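Local coordinates for protein T cell receptor gamma chain (Monodelphis domestica, PDB 7L15) that forms the gamma chain of a marsupial gamma-mu T cell receptor, pairing with the mu chain and probably contributing to antigen recognition, at residues P127-P132 against Y145-E150; K162-S167 against N200-Y205; Q168-Q173 against S188-K193. One frame throughout, in Å; residues are numbered along the deposited sequence.

Interaction 1: residues P127-P132 against Y145-E150; sequences PIFFLP and YICLLE
Strands A and B of the C1-type immunoglobulin domain pair here, the edge strand 127-130 lying antiparallel to 145-150. Four backbone hydrogen bonds join them in two reciprocal pairs. Ile128 N gives to Leu148 O at 2.7 Å, nearly along the C=O axis, and Leu148 N returns the bond to Ile128 O. Two residues further on, past the non-hydrogen-bonded pair Phe129-Cys147, Phe130 N reaches Ile146 O at 2.9 Å in the straightest of the four (169°), while Ile146 N gives to Phe130 O.

Side chains alternate between two faces. Pro127, Phe129, Cys147 and Leu149 look into the sandwich. Cys147 SG, anti to its backbone N (chi1 -178°), sits over one face of the Phe129 ring toward its rim, 3.7 Å from CE1. Beside it, Pro127 CB packs on Leu149 CD2 at 3.5 Å. On the other face, the side chains of Phe130 and Ile146 cross obliquely, Phe130 CD1 3.6 Å from Ile146 CG2, and both pack on the T cell receptor mu chain. Past the strand, Pro132 CD lies over one face of Tyr145, 3.9 Å from the ring centroid in a CH-pi contact.

Glu150 OE2 brushes Ile128 CD1, but the Glu150 carboxylate is held by a salt bridge from OE1 to Arg194 of the mu chain. The facing N-H and C=O groups of the two hydrogen-bonded pairs satisfy each other; one apolar face turns to the domain core, the other to the mu chain.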
# COMPACT_ATOMS: atom_id res chain seq x y z
N PRO B 127 5.89 -4.63 19.31
CA PRO B 127 5.50 -5.89 18.66
C PRO B 127 5.18 -6.99 19.66
O PRO B 127 5.77 -7.10 20.73
CB PRO B 127 6.74 -6.24 17.83
CG PRO B 127 7.85 -5.58 18.50
CD PRO B 127 7.33 -4.36 19.19
N ILE B 128 4.18 -7.80 19.29
CA ILE B 128 3.79 -8.99 20.03
C ILE B 128 3.63 -10.13 19.04
O ILE B 128 2.86 -10.02 18.08
CB ILE B 128 2.48 -8.79 20.82
CG1 ILE B 128 2.62 -7.66 21.83
CG2 ILE B 128 2.10 -10.08 21.55
CD1 ILE B 128 1.37 -7.47 22.67
N PHE B 129 4.36 -11.22 19.27
CA PHE B 129 4.41 -12.35 18.35
C PHE B 129 3.63 -13.53 18.91
O PHE B 129 3.71 -13.83 20.11
CB PHE B 129 5.85 -12.79 18.10
CG PHE B 129 6.67 -11.79 17.34
CD1 PHE B 129 6.68 -11.78 15.96
CD2 PHE B 129 7.45 -10.86 18.03
CE1 PHE B 129 7.45 -10.85 15.28
CE2 PHE B 129 8.23 -9.94 17.34
CZ PHE B 129 8.22 -9.93 15.97
N PHE B 130 2.89 -14.20 18.04
CA PHE B 130 2.22 -15.45 18.36
C PHE B 130 2.72 -16.50 17.38
O PHE B 130 2.78 -16.25 16.17
CB PHE B 130 0.68 -15.33 18.24
CG PHE B 130 0.09 -14.18 19.02
CD1 PHE B 130 -0.01 -12.93 18.47
CD2 PHE B 130 -0.43 -14.39 20.30
CE1 PHE B 130 -0.59 -11.87 19.17
CE2 PHE B 130 -1.00 -13.34 21.00
CZ PHE B 130 -1.08 -12.08 20.43
N LEU B 131 3.07 -17.67 17.88
CA LEU B 131 3.68 -18.65 17.01
C LEU B 131 2.71 -19.78 16.69
O LEU B 131 1.71 -19.96 17.39
CB LEU B 131 4.95 -19.20 17.66
CG LEU B 131 6.03 -18.11 17.74
CD1 LEU B 131 6.16 -17.59 19.16
CD2 LEU B 131 7.36 -18.60 17.23
N PRO B 132 2.95 -20.54 15.61
CA PRO B 132 2.04 -21.63 15.25
C PRO B 132 1.76 -22.53 16.44
O PRO B 132 2.65 -22.83 17.23
CB PRO B 132 2.79 -22.37 14.15
CG PRO B 132 3.65 -21.32 13.51
CD PRO B 132 4.06 -20.40 14.64
N TYR B 145 2.08 -17.67 11.72
CA TYR B 145 2.80 -16.70 12.53
C TYR B 145 2.00 -15.41 12.54
O TYR B 145 1.47 -14.99 11.52
CB TYR B 145 4.19 -16.42 11.97
CG TYR B 145 5.05 -17.63 11.80
CD1 TYR B 145 4.95 -18.42 10.65
CD2 TYR B 145 5.96 -18.00 12.78
CE1 TYR B 145 5.75 -19.54 10.50
CE2 TYR B 145 6.75 -19.11 12.63
CZ TYR B 145 6.64 -19.88 11.49
OH TYR B 145 7.45 -20.99 11.37
N ILE B 146 1.93 -14.78 13.70
CA ILE B 146 1.15 -13.57 13.86
C ILE B 146 2.05 -12.54 14.51
O ILE B 146 2.65 -12.81 15.55
CB ILE B 146 -0.10 -13.82 14.72
CG1 ILE B 146 -0.99 -14.89 14.07
CG2 ILE B 146 -0.84 -12.51 14.96
CD1 ILE B 146 -2.05 -15.47 15.04
N CYS B 147 2.14 -11.35 13.91
CA CYS B 147 2.74 -10.24 14.62
C CYS B 147 1.74 -9.10 14.76
O CYS B 147 1.29 -8.53 13.76
CB CYS B 147 4.00 -9.71 13.95
SG CYS B 147 4.66 -8.37 15.02
N LEU B 148 1.44 -8.75 16.01
CA LEU B 148 0.66 -7.56 16.34
C LEU B 148 1.62 -6.42 16.70
O LEU B 148 2.49 -6.58 17.56
CB LEU B 148 -0.28 -7.85 17.51
CG LEU B 148 -0.91 -6.66 18.24
CD1 LEU B 148 -1.87 -5.90 17.33
CD2 LEU B 148 -1.63 -7.12 19.49
N LEU B 149 1.48 -5.29 16.03
CA LEU B 149 2.22 -4.09 16.37
C LEU B 149 1.25 -3.13 17.04
O LEU B 149 0.23 -2.78 16.45
CB LEU B 149 2.81 -3.44 15.12
CG LEU B 149 3.87 -4.23 14.35
CD1 LEU B 149 4.24 -3.43 13.13
CD2 LEU B 149 5.11 -4.45 15.24
N GLU B 150 1.56 -2.68 18.26
CA GLU B 150 0.56 -1.84 18.90
C GLU B 150 1.14 -0.52 19.39
O GLU B 150 2.35 -0.34 19.55
CB GLU B 150 -0.15 -2.54 20.06
CG GLU B 150 0.69 -3.34 20.98
CD GLU B 150 -0.16 -3.98 22.07
OE1 GLU B 150 -1.33 -4.32 21.79
OE2 GLU B 150 0.35 -4.14 23.20

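Interaction 2: residues K162-S167 against N200-Y205. With NAG (2-acetamido-2-deoxy-beta-D-glucopyranose), chain C.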
# COMPACT_ATOMS: atom_id res chain seq x y z
N LYS B 162 10.15 -12.31 5.37
CA LYS B 162 11.04 -12.97 4.42
C LYS B 162 11.48 -14.31 4.99
O LYS B 162 11.53 -14.50 6.21
CB LYS B 162 12.27 -12.13 4.12
CG LYS B 162 12.00 -10.79 3.48
CD LYS B 162 13.31 -10.17 3.00
CE LYS B 162 13.06 -8.82 2.36
NZ LYS B 162 11.86 -8.90 1.51
N GLU B 163 11.80 -15.24 4.11
CA GLU B 163 12.47 -16.46 4.54
C GLU B 163 13.93 -16.41 4.12
O GLU B 163 14.27 -15.81 3.10
CB GLU B 163 11.80 -17.72 3.98
CG GLU B 163 11.82 -17.83 2.47
CD GLU B 163 11.04 -19.04 2.01
OE1 GLU B 163 10.31 -18.93 0.99
OE2 GLU B 163 11.15 -20.09 2.67
N ASP B 164 14.79 -17.00 4.95
CA ASP B 164 16.22 -16.99 4.66
C ASP B 164 16.48 -17.67 3.32
O ASP B 164 15.96 -18.76 3.05
CB ASP B 164 17.00 -17.69 5.77
CG ASP B 164 16.78 -17.04 7.13
OD1 ASP B 164 15.90 -16.16 7.24
OD2 ASP B 164 17.49 -17.42 8.08
N GLY B 165 17.26 -17.01 2.47
CA GLY B 165 17.56 -17.50 1.15
C GLY B 165 16.72 -16.88 0.05
O GLY B 165 17.14 -16.87 -1.11
N ASN B 166 15.54 -16.38 0.39
CA ASN B 166 14.69 -15.65 -0.53
C ASN B 166 14.72 -14.18 -0.14
O ASN B 166 15.00 -13.83 1.01
CB ASN B 166 13.26 -16.20 -0.49
CG ASN B 166 12.34 -15.57 -1.52
OD1 ASN B 166 12.66 -14.54 -2.13
ND2 ASN B 166 11.16 -16.17 -1.70
N SER B 167 14.46 -13.31 -1.12
CA SER B 167 14.43 -11.88 -0.86
C SER B 167 13.16 -11.21 -1.37
O SER B 167 13.02 -9.99 -1.19
CB SER B 167 15.67 -11.20 -1.48
OG SER B 167 16.11 -10.14 -0.65
N ASN B 200 13.83 -20.93 8.47
CA ASN B 200 14.00 -19.72 9.27
C ASN B 200 13.37 -18.53 8.57
O ASN B 200 13.50 -18.37 7.35
CB ASN B 200 15.48 -19.46 9.52
CG ASN B 200 16.07 -20.42 10.51
OD1 ASN B 200 15.35 -21.10 11.25
ND2 ASN B 200 17.40 -20.50 10.54
N LEU B 201 12.70 -17.69 9.34
CA LEU B 201 11.98 -16.54 8.83
C LEU B 201 12.53 -15.27 9.46
O LEU B 201 13.04 -15.29 10.58
CB LEU B 201 10.50 -16.66 9.13
CG LEU B 201 9.81 -17.91 8.59
CD1 LEU B 201 8.33 -17.84 8.91
CD2 LEU B 201 10.04 -18.06 7.10
N THR B 202 12.41 -14.16 8.74
CA THR B 202 12.69 -12.85 9.31
C THR B 202 11.48 -11.93 9.11
O THR B 202 10.86 -11.91 8.05
CB THR B 202 13.96 -12.23 8.71
OG1 THR B 202 15.06 -13.13 8.90
CG2 THR B 202 14.28 -10.94 9.44
N TYR B 203 11.14 -11.20 10.17
CA TYR B 203 10.04 -10.25 10.18
C TYR B 203 10.61 -8.84 10.31
O TYR B 203 11.46 -8.59 11.18
CB TYR B 203 9.08 -10.56 11.33
CG TYR B 203 8.02 -9.48 11.56
CD1 TYR B 203 6.84 -9.48 10.84
CD2 TYR B 203 8.23 -8.47 12.50
CE1 TYR B 203 5.87 -8.50 11.05
CE2 TYR B 203 7.28 -7.48 12.72
CZ TYR B 203 6.10 -7.50 12.00
OH TYR B 203 5.16 -6.52 12.23
N PHE B 204 10.15 -7.93 9.45
CA PHE B 204 10.64 -6.56 9.41
C PHE B 204 9.51 -5.56 9.60
O PHE B 204 8.40 -5.77 9.11
CB PHE B 204 11.28 -6.21 8.08
CG PHE B 204 12.41 -7.09 7.69
CD1 PHE B 204 12.20 -8.20 6.90
CD2 PHE B 204 13.70 -6.77 8.07
CE1 PHE B 204 13.26 -9.00 6.51
CE2 PHE B 204 14.77 -7.57 7.68
CZ PHE B 204 14.55 -8.68 6.91
N TYR B 205 9.81 -4.43 10.24
CA TYR B 205 8.89 -3.30 10.16
C TYR B 205 9.65 -1.98 10.15
O TYR B 205 10.76 -1.87 10.68
CB TYR B 205 7.84 -3.32 11.30
CG TYR B 205 8.37 -3.19 12.71
CD1 TYR B 205 8.79 -4.30 13.42
CD2 TYR B 205 8.42 -1.94 13.34
CE1 TYR B 205 9.25 -4.17 14.73
CE2 TYR B 205 8.87 -1.81 14.63
CZ TYR B 205 9.30 -2.92 15.32
OH TYR B 205 9.75 -2.74 16.60
C1 NAG C . 18.04 -21.39 11.46
C2 NAG C . 18.56 -22.68 10.84
C3 NAG C . 19.11 -23.60 11.92
C4 NAG C . 20.15 -22.87 12.76
C5 NAG C . 19.60 -21.53 13.27
C6 NAG C . 20.65 -20.68 13.96
C7 NAG C . 17.63 -23.60 8.76
C8 NAG C . 16.46 -24.29 8.12
N2 NAG C . 17.52 -23.35 10.07
O3 NAG C . 19.69 -24.75 11.31
O4 NAG C . 20.52 -23.66 13.88
O5 NAG C . 19.10 -20.74 12.17
O6 NAG C . 20.13 -19.41 14.33
O7 NAG C . 18.63 -23.29 8.13
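Lys162 O takes one hydrogen bond, from Thr202 N at 2.7 Å and 173° at the hydrogen, supplemented by a longer CA-H...O contact from Leu201 CA. The bond is returned by Lys162 N to Thr202 O, just as straight at 175°. Two residues along, Asp164 N gives to Asn200 O at 3.0 Å, this time from above the carbonyl plane.

These bonds tie strand C, at its end, to the beginning of strand F in the three-stranded sheet of the C1-type domain. Strand C then leaves through a type II turn from Glu163 to Asn166, closed by Asn166 N to Glu163 O, with Gly165 taking the positive phi (99°). Lys162 bridges back over this turn: its chain is extended until a bend at chi4 carries NZ to Ser167 O at 3.1 Å, the donor standing well above that carbonyl's plane. On the way it crosses Phe204 at about a right angle, Lys162 CG and CD both 3.7 Å from Phe204 CE1. The Phe204 ring also has Thr202 CG2 over one face, and meets the Tyr160 ring at a shallow angle.

On the other face of the sheet Glu163 CB touches Leu201 CD2 at 3.6 Å, while the Glu163 carboxylate leads off away from strand F. Asp164 CG is anti to its carbonyl carbon, beside the backbone N, and the carboxylate comes near Asn200, with OD2 3.2 Å from Asn200 CB; it is turned steeply against the Asn200 amide. Asp164 OD1 lies near Asn200 O, both acceptors, without bonding. Asn200 itself is glycosylated: ND2 is bonded covalently to NAG C1 at 1.4 Å, so the sugar leaves from the residue immediately ahead of strand F.

Interaction 3: residues Q168-Q173 against S188-K193; sequences QPLDAQ and SWLTVK
Gln173 against Trp189 is the tight part of this contact, and the approach through Leu170 and Asp171 is the looser one. Gln173 CB sits over one face of the indole, offset toward its rim, 3.4 Å from Trp189 CE2 and in CH-pi contact with the six-membered ring. The two side chains cross at about a right angle, with the Gln173 amide standing steeply (79°) to the ring plane. Trp189 CG occupies the crowded position between backbone N and carbonyl carbon (chi1 64°), which lays the indole alongside the incoming chain. Its NE1 is spent on Ser188 OG of the T cell receptor mu chain, and Gln173 also packs on that chain.

Beside this CH-pi contact the backbones pair reciprocally, Gln173 N to Trp189 O at 2.9 Å and Trp189 N to Gln173 O at the same length. It is here that the loop after strand C turns into strand D and joins the edge of the four-stranded sheet of the C1-type domain, antiparallel to strand E. Ala172 CB rests 3.5 Å from Trp189 O. Ser188 CB, on the strand E side, comes close to Gln173 O, while the Ser188 hydroxyl is engaged by Trp161 NE1.

Away from the bridge the chains part. Asp171 centres an inverse gamma turn, closed by a weak bond from Ala172 N to Leu170 O; it lies at the exposed side and packs on Ala183 of the mu chain. A water joins the two segments here, donating to Asp171 O at 2.9 Å and to Gln173 OE1 at 3.0 Å, and accepting from Thr191 N. Leu170 crosses Leu190 obliquely, its CB 3.9 Å from Leu190 CD1.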
# COMPACT_ATOMS: atom_id res chain seq x y z
N GLN B 168 12.25 -11.97 -2.00
CA GLN B 168 10.88 -11.53 -2.24
C GLN B 168 10.07 -11.63 -0.94
O GLN B 168 10.06 -12.69 -0.31
CB GLN B 168 10.24 -12.39 -3.34
N PRO B 169 9.44 -10.54 -0.48
CA PRO B 169 8.50 -10.67 0.63
C PRO B 169 7.53 -11.82 0.38
O PRO B 169 7.15 -12.12 -0.76
CB PRO B 169 7.79 -9.31 0.65
CG PRO B 169 8.83 -8.37 0.18
CD PRO B 169 9.61 -9.13 -0.88
N LEU B 170 7.18 -12.51 1.45
CA LEU B 170 6.21 -13.60 1.37
C LEU B 170 4.79 -13.05 1.35
O LEU B 170 4.52 -11.89 1.73
CB LEU B 170 6.41 -14.55 2.54
CG LEU B 170 7.83 -15.08 2.58
CD1 LEU B 170 8.15 -15.71 3.92
CD2 LEU B 170 8.06 -16.06 1.44
N ASP B 171 3.86 -13.89 0.91
CA ASP B 171 2.46 -13.50 0.74
C ASP B 171 1.78 -13.59 2.10
O ASP B 171 1.12 -14.57 2.45
CB ASP B 171 1.79 -14.37 -0.32
CG ASP B 171 0.33 -13.98 -0.58
OD1 ASP B 171 0.05 -12.79 -0.87
OD2 ASP B 171 -0.54 -14.88 -0.53
N ALA B 172 1.97 -12.54 2.90
CA ALA B 172 1.34 -12.44 4.21
C ALA B 172 0.00 -11.71 4.10
O ALA B 172 -0.26 -10.98 3.15
CB ALA B 172 2.26 -11.73 5.20
N GLN B 173 -0.85 -11.90 5.10
CA GLN B 173 -2.08 -11.13 5.21
C GLN B 173 -1.85 -9.95 6.15
O GLN B 173 -1.20 -10.11 7.19
CB GLN B 173 -3.23 -11.98 5.75
CG GLN B 173 -3.93 -12.84 4.75
CD GLN B 173 -3.09 -14.04 4.37
OE1 GLN B 173 -2.93 -14.97 5.15
NE2 GLN B 173 -2.56 -14.02 3.15
N SER B 188 -0.38 -8.39 11.36
CA SER B 188 -0.20 -9.15 10.13
C SER B 188 0.09 -10.60 10.48
O SER B 188 0.51 -10.92 11.60
CB SER B 188 0.93 -8.62 9.25
OG SER B 188 2.17 -9.01 9.78
N TRP B 189 -0.12 -11.48 9.52
CA TRP B 189 0.07 -12.89 9.83
C TRP B 189 0.45 -13.68 8.58
O TRP B 189 0.10 -13.31 7.46
CB TRP B 189 -1.17 -13.47 10.51
CG TRP B 189 -2.46 -13.52 9.70
CD1 TRP B 189 -2.99 -14.61 9.07
CD2 TRP B 189 -3.41 -12.46 9.53
NE1 TRP B 189 -4.19 -14.29 8.50
CE2 TRP B 189 -4.48 -12.98 8.77
CE3 TRP B 189 -3.46 -11.12 9.93
CZ2 TRP B 189 -5.59 -12.21 8.40
CZ3 TRP B 189 -4.56 -10.35 9.57
CH2 TRP B 189 -5.61 -10.90 8.81
N LEU B 190 1.17 -14.77 8.79
CA LEU B 190 1.75 -15.54 7.70
C LEU B 190 1.45 -17.02 7.93
O LEU B 190 1.93 -17.63 8.89
CB LEU B 190 3.26 -15.30 7.62
CG LEU B 190 4.06 -16.17 6.64
CD1 LEU B 190 3.84 -15.70 5.21
CD2 LEU B 190 5.55 -16.16 7.00
N THR B 191 0.63 -17.58 7.05
CA THR B 191 0.28 -18.99 7.06
C THR B 191 1.16 -19.71 6.05
O THR B 191 1.19 -19.33 4.87
CB THR B 191 -1.20 -19.15 6.72
OG1 THR B 191 -1.97 -18.38 7.66
CG2 THR B 191 -1.60 -20.61 6.77
N VAL B 192 1.88 -20.74 6.49
CA VAL B 192 2.82 -21.47 5.64
C VAL B 192 2.62 -22.96 5.79
O VAL B 192 2.17 -23.44 6.84
CB VAL B 192 4.28 -21.12 5.96
CG1 VAL B 192 4.51 -19.62 5.84
CG2 VAL B 192 4.67 -21.63 7.33
N LYS B 193 2.98 -23.71 4.73
CA LYS B 193 2.93 -25.17 4.75
C LYS B 193 3.99 -25.75 5.69
O LYS B 193 5.00 -25.11 6.01
CB LYS B 193 3.14 -25.73 3.35
CG LYS B 193 2.10 -25.33 2.34
CD LYS B 193 2.36 -26.02 1.00
CE LYS B 193 1.37 -25.58 -0.06
NZ LYS B 193 1.09 -24.10 0.09
O HOH W 1 -0.14 -16.00 4.61

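In the fold
All three contacts belong to one C1-type sandwich. Interactions 1 and 3 share a sheet, since strand 142-152 lies beside 183-193: Tyr145 O receives Leu190 N at 2.8 Å, a probable hydrogen bond. Interaction 2 lies in the facing sheet and meets interaction 1 across the core, where Cys147 SG packs 3.4 Å from Tyr203 OH, at the level where such domains usually carry their intersheet disulfide. Interaction 3 is nested inside the loop closed by interaction 2, and Leu201 CD1 touches Leu190 CD2 at 3.8 Å. The glycan leaves from interaction 2, whereas interactions 1 and 3 both reach the mu chain.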